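Local coordinates for amidohydrolase 3 domain-containing protein (PDB 3ICJ) that probably hydrolyses carbon-nitrogen bonds other than peptide bonds, as a zinc-binding member of the amidohydrolase family, at residues K53-L66 with D482-Y494. Numbering follows the deposited sequence.
Sequences KKVSGLVISNERVL and DLGKLERGFRAEY
In the small beta-domain that many amidohydrolases carry beside their metal-binding barrel, the hairpin of strands 57-61 and 64-69, closed by a type I' turn from Ser-61 to Arg-64, meets the loop that leads from helix 463-477 to strand 494-497. Three backbone bonds join them. Ala-492 N reaches Glu-63 O from above the carbonyl plane (3.0 Å), Val-65 N donates to Phe-490 O, and Gly-489, in the type II turn from Glu-487 to Phe-490, returns a bond from its N to Val-65 O (2.9 Å). Val-65 lies over this turn, CB 3.2 Å from Glu-487 O, while Ile-60 bears with CG2 on Ala-492 CB and with CD1 on Tyr-494 CE2 (3.6 Å).

Arg-64 makes the polar link. Its chain bends at chi2 (-123°), which lays the guanidinium over Arg-491 CG; at its edge NH1 donates to Gly-489 O (3.3 Å), and the same nitrogen forms a salt bridge to Asp-482 OD2 (3.0 Å) whose hydrogen bond is weak and bent. That oxygen also takes Arg-491 NE at 2.7 Å, from above the carboxylate plane. Arg-64 NH2 sits over one face of the Arg-491 guanidinium, offset from its centre, the planes 53° apart; Asp-482 probably offsets these like charges, helped by Glu-286 paired with Arg-491 NH1. A leucine in place of Arg-64 would probably leave Gly-489 O without this donor and Asp-482 with Arg-491 as its remaining partner here. At the far end, Lys-53 NZ and Glu-487 OE1 form a long, weak salt bridge. Backbone bonds thus set the register, Val-65 and Ile-60 pack against the loop, and one carboxylate serves two arginines at the hairpin's turn end.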
loop_
_atom_site.group_PDB
_atom_site.type_symbol
_atom_site.label_atom_id
_atom_site.label_comp_id
_atom_site.label_asym_id
_atom_site.label_seq_id
_atom_site.Cartn_x
_atom_site.Cartn_y
_atom_site.Cartn_z
ATOM N N LYS A 53 0.198 5.079 -26.637
ATOM C CA LYS A 53 0.341 6.278 -27.449
ATOM C C LYS A 53 1.654 6.954 -27.120
ATOM O O LYS A 53 1.940 7.241 -25.957
ATOM C CB LYS A 53 -0.836 7.240 -27.235
ATOM C CG LYS A 53 -0.916 8.345 -28.283
ATOM C CD LYS A 53 -1.727 9.529 -27.794
ATOM C CE LYS A 53 -1.248 10.821 -28.435
ATOM N NZ LYS A 53 -1.101 11.872 -27.381
ATOM N N LYS A 54 2.447 7.193 -28.162
ATOM C CA LYS A 54 3.742 7.835 -28.047
ATOM C C LYS A 54 3.713 9.181 -28.770
ATOM O O LYS A 54 3.112 9.303 -29.850
ATOM C CB LYS A 54 4.832 6.958 -28.681
ATOM C CG LYS A 54 4.905 5.554 -28.121
ATOM C CD LYS A 54 5.442 4.533 -29.127
ATOM C CE LYS A 54 6.908 4.230 -28.895
ATOM N NZ LYS A 54 7.450 3.337 -29.960
ATOM N N VAL A 55 4.353 10.178 -28.163
ATOM C CA VAL A 55 4.599 11.484 -28.786
ATOM C C VAL A 55 6.094 11.778 -28.672
ATOM O O VAL A 55 6.811 11.048 -27.993
ATOM C CB VAL A 55 3.752 12.654 -28.160
ATOM C CG1 VAL A 55 2.247 12.410 -28.351
ATOM C CG2 VAL A 55 4.113 12.910 -26.668
ATOM N N SER A 56 6.570 12.825 -29.350
ATOM C CA SER A 56 7.992 13.193 -29.282
ATOM C C SER A 56 8.274 14.484 -28.497
ATOM O O SER A 56 9.433 14.805 -28.239
ATOM C CB SER A 56 8.619 13.258 -30.683
ATOM O OG SER A 56 7.938 14.184 -31.503
ATOM N N GLY A 57 7.222 15.203 -28.105
ATOM C CA GLY A 57 7.379 16.447 -27.333
ATOM C C GLY A 57 6.268 16.663 -26.323
ATOM O O GLY A 57 5.102 16.350 -26.594
ATOM N N LEU A 58 6.625 17.204 -25.154
ATOM C CA LEU A 58 5.653 17.449 -24.097
ATOM C C LEU A 58 5.863 18.817 -23.497
ATOM O O LEU A 58 6.953 19.110 -22.995
ATOM C CB LEU A 58 5.777 16.381 -23.003
ATOM C CG LEU A 58 4.617 16.226 -22.025
ATOM C CD1 LEU A 58 3.413 15.645 -22.721
ATOM C CD2 LEU A 58 5.051 15.345 -20.844
ATOM N N VAL A 59 4.829 19.656 -23.556
ATOM C CA VAL A 59 4.855 20.942 -22.865
ATOM C C VAL A 59 4.054 20.896 -21.561
ATOM O O VAL A 59 2.888 20.491 -21.541
ATOM C CB VAL A 59 4.345 22.109 -23.756
ATOM C CG1 VAL A 59 4.523 23.452 -23.039
ATOM C CG2 VAL A 59 5.092 22.138 -25.070
ATOM N N ILE A 60 4.700 21.337 -20.484
ATOM C CA ILE A 60 4.152 21.331 -19.147
ATOM C C ILE A 60 4.140 22.754 -18.606
ATOM O O ILE A 60 5.114 23.489 -18.785
ATOM C CB ILE A 60 5.018 20.428 -18.235
ATOM C CG1 ILE A 60 4.863 18.960 -18.646
ATOM C CG2 ILE A 60 4.648 20.595 -16.776
ATOM C CD1 ILE A 60 6.137 18.165 -18.473
ATOM N N SER A 61 3.041 23.161 -17.969
ATOM C CA SER A 61 3.042 24.415 -17.218
ATOM C C SER A 61 2.071 24.372 -16.058
ATOM O O SER A 61 0.950 23.860 -16.198
ATOM C CB SER A 61 2.771 25.633 -18.113
ATOM O OG SER A 61 1.453 25.637 -18.622
ATOM N N ASN A 62 2.524 24.916 -14.923
ATOM C CA ASN A 62 1.784 24.907 -13.660
ATOM C C ASN A 62 1.402 23.472 -13.232
ATOM O O ASN A 62 0.307 23.218 -12.707
ATOM C CB ASN A 62 0.581 25.871 -13.726
ATOM C CG ASN A 62 1.008 27.338 -13.881
ATOM O OD1 ASN A 62 1.478 27.960 -12.923
ATOM N ND2 ASN A 62 0.834 27.895 -15.083
ATOM N N GLU A 63 2.326 22.545 -13.496
ATOM C CA GLU A 63 2.204 21.117 -13.126
ATOM C C GLU A 63 1.070 20.363 -13.851
ATOM O O GLU A 63 0.557 19.372 -13.345
ATOM C CB GLU A 63 2.126 20.941 -11.600
ATOM C CG GLU A 63 3.370 21.441 -10.885
ATOM C CD GLU A 63 3.047 22.358 -9.726
ATOM O OE1 GLU A 63 2.375 21.914 -8.765
ATOM O OE2 GLU A 63 3.474 23.532 -9.780
ATOM N N ARG A 64 0.704 20.836 -15.037
ATOM C CA ARG A 64 -0.228 20.141 -15.922
ATOM C C ARG A 64 0.334 20.062 -17.324
ATOM O O ARG A 64 1.149 20.893 -17.707
ATOM C CB ARG A 64 -1.567 20.856 -15.978
ATOM C CG ARG A 64 -2.135 21.188 -14.625
ATOM C CD ARG A 64 -3.478 20.571 -14.490
ATOM N NE ARG A 64 -3.930 20.570 -13.112
ATOM C CZ ARG A 64 -4.943 19.835 -12.673
ATOM N NH1 ARG A 64 -5.601 19.044 -13.515
ATOM N NH2 ARG A 64 -5.300 19.894 -11.396
ATOM N N VAL A 65 -0.113 19.071 -18.089
ATOM C CA VAL A 65 0.306 18.912 -19.474
ATOM C C VAL A 65 -0.482 19.911 -20.323
ATOM O O VAL A 65 -1.706 19.957 -20.275
ATOM C CB VAL A 65 0.090 17.454 -19.983
ATOM C CG1 VAL A 65 0.343 17.344 -21.498
ATOM C CG2 VAL A 65 0.979 16.469 -19.203
ATOM N N LEU A 66 0.250 20.704 -21.091
ATOM C CA LEU A 66 -0.314 21.750 -21.929
ATOM C C LEU A 66 -0.472 21.238 -23.364
ATOM O O LEU A 66 -1.445 21.564 -24.058
ATOM C CB LEU A 66 0.627 22.968 -21.917
ATOM C CG LEU A 66 0.178 24.103 -22.842
ATOM C CD1 LEU A 66 -1.083 24.725 -22.266
ATOM C CD2 LEU A 66 1.234 25.124 -23.050
ATOM N N ASP A 482 -7.446 13.042 -13.139
ATOM C CA ASP A 482 -6.398 13.799 -13.842
ATOM C C ASP A 482 -4.984 13.251 -13.585
ATOM O O ASP A 482 -3.994 13.957 -13.779
ATOM C CB ASP A 482 -6.503 15.291 -13.494
ATOM C CG ASP A 482 -6.302 15.576 -12.011
ATOM O OD1 ASP A 482 -6.339 14.645 -11.165
ATOM O OD2 ASP A 482 -6.115 16.765 -11.694
ATOM N N LEU A 483 -4.895 11.985 -13.157
ATOM C CA LEU A 483 -3.603 11.308 -13.021
ATOM C C LEU A 483 -3.541 10.026 -13.853
ATOM O O LEU A 483 -4.577 9.440 -14.161
ATOM C CB LEU A 483 -3.290 10.998 -11.537
ATOM C CG LEU A 483 -2.839 12.205 -10.711
ATOM C CD1 LEU A 483 -3.040 11.994 -9.231
ATOM C CD2 LEU A 483 -1.394 12.609 -11.020
ATOM N N GLY A 484 -2.325 9.595 -14.185
ATOM C CA GLY A 484 -2.076 8.289 -14.810
ATOM C C GLY A 484 -1.739 8.287 -16.291
ATOM O O GLY A 484 -1.308 7.263 -16.827
ATOM N N LYS A 485 -1.970 9.424 -16.949
ATOM C CA LYS A 485 -1.673 9.639 -18.369
ATOM C C LYS A 485 -0.933 10.965 -18.505
ATOM O O LYS A 485 -0.918 11.768 -17.565
ATOM C CB LYS A 485 -2.975 9.694 -19.199
ATOM C CG LYS A 485 -3.749 8.368 -19.307
ATOM C CD LYS A 485 -4.870 8.487 -20.370
ATOM C CE LYS A 485 -5.863 7.323 -20.300
ATOM N NZ LYS A 485 -5.289 6.006 -20.779
ATOM N N LEU A 486 -0.296 11.188 -19.655
ATOM C CA LEU A 486 0.328 12.481 -19.959
ATOM C C LEU A 486 -0.313 13.188 -21.168
ATOM O O LEU A 486 0.365 13.858 -21.950
ATOM C CB LEU A 486 1.848 12.339 -20.122
ATOM C CG LEU A 486 2.636 11.887 -18.875
ATOM C CD1 LEU A 486 4.100 11.520 -19.222
ATOM C CD2 LEU A 486 2.589 12.965 -17.798
ATOM N N GLU A 487 -1.625 13.052 -21.302
ATOM C CA GLU A 487 -2.382 13.813 -22.314
ATOM C C GLU A 487 -2.627 15.228 -21.785
ATOM O O GLU A 487 -2.396 15.485 -20.608
ATOM C CB GLU A 487 -3.726 13.138 -22.597
ATOM C CG GLU A 487 -3.731 11.612 -22.485
ATOM C CD GLU A 487 -3.792 10.903 -23.826
ATOM O OE1 GLU A 487 -3.115 11.359 -24.785
ATOM O OE2 GLU A 487 -4.522 9.884 -23.908
ATOM N N ARG A 488 -3.108 16.133 -22.643
ATOM C CA ARG A 488 -3.457 17.509 -22.240
ATOM C C ARG A 488 -4.398 17.546 -21.029
ATOM O O ARG A 488 -5.416 16.855 -21.007
ATOM C CB ARG A 488 -4.126 18.270 -23.402
ATOM C CG ARG A 488 -4.383 19.754 -23.114
ATOM C CD ARG A 488 -5.733 20.258 -23.648
ATOM N NE ARG A 488 -5.759 20.315 -25.107
ATOM C CZ ARG A 488 -6.423 19.467 -25.888
ATOM N NH1 ARG A 488 -7.143 18.482 -25.363
ATOM N NH2 ARG A 488 -6.368 19.611 -27.205
ATOM N N GLY A 489 -4.062 18.354 -20.030
ATOM C CA GLY A 489 -4.946 18.530 -18.867
ATOM C C GLY A 489 -4.601 17.661 -17.664
ATOM O O GLY A 489 -5.025 17.954 -16.538
ATOM N N PHE A 490 -3.861 16.579 -17.896
ATOM C CA PHE A 490 -3.432 15.681 -16.814
ATOM C C PHE A 490 -2.336 16.341 -15.993
ATOM O O PHE A 490 -1.566 17.151 -16.517
ATOM C CB PHE A 490 -2.949 14.320 -17.362
ATOM C CG PHE A 490 -4.071 13.373 -17.671
ATOM C CD1 PHE A 490 -4.835 13.534 -18.824
ATOM C CD2 PHE A 490 -4.379 12.330 -16.802
ATOM C CE1 PHE A 490 -5.899 12.666 -19.116
ATOM C CE2 PHE A 490 -5.440 11.452 -17.082
ATOM C CZ PHE A 490 -6.198 11.619 -18.240
ATOM N N ARG A 491 -2.294 16.016 -14.701
ATOM C CA ARG A 491 -1.210 16.467 -13.831
ATOM C C ARG A 491 0.093 15.844 -14.321
ATOM O O ARG A 491 0.141 14.654 -14.648
ATOM C CB ARG A 491 -1.456 16.075 -12.380
ATOM C CG ARG A 491 -2.481 16.911 -11.691
ATOM C CD ARG A 491 -2.987 16.210 -10.461
ATOM N NE ARG A 491 -4.133 16.922 -9.907
ATOM C CZ ARG A 491 -4.044 17.880 -8.991
ATOM N NH1 ARG A 491 -5.143 18.478 -8.556
ATOM N NH2 ARG A 491 -2.861 18.234 -8.503
ATOM N N ALA A 492 1.136 16.668 -14.392
ATOM C CA ALA A 492 2.381 16.257 -15.026
ATOM C C ALA A 492 3.253 15.486 -14.045
ATOM O O ALA A 492 4.195 16.037 -13.482
ATOM C CB ALA A 492 3.120 17.468 -15.589
ATOM N N GLU A 493 2.896 14.225 -13.813
ATOM C CA GLU A 493 3.707 13.322 -13.009
ATOM C C GLU A 493 4.332 12.357 -13.996
ATOM O O GLU A 493 3.649 11.528 -14.597
ATOM C CB GLU A 493 2.874 12.586 -11.939
ATOM C CG GLU A 493 2.090 13.484 -10.971
ATOM C CD GLU A 493 2.948 14.214 -9.946
ATOM O OE1 GLU A 493 4.190 14.044 -9.930
ATOM O OE2 GLU A 493 2.370 14.972 -9.151
ATOM N N TYR A 494 5.629 12.521 -14.216
ATOM C CA TYR A 494 6.326 11.731 -15.207
ATOM C C TYR A 494 7.648 11.250 -14.677
ATOM O O TYR A 494 8.228 11.861 -13.767
ATOM C CB TYR A 494 6.550 12.540 -16.501
ATOM C CG TYR A 494 7.419 13.778 -16.318
ATOM C CD1 TYR A 494 8.810 13.711 -16.448
ATOM C CD2 TYR A 494 6.843 15.023 -16.048
ATOM C CE1 TYR A 494 9.602 14.839 -16.289
ATOM C CE2 TYR A 494 7.631 16.162 -15.892
ATOM C CZ TYR A 494 9.003 16.064 -16.014
ATOM O OH TYR A 494 9.775 17.191 -15.856
HETATM O O HOH W 1 -2.720 20.661 -26.425
#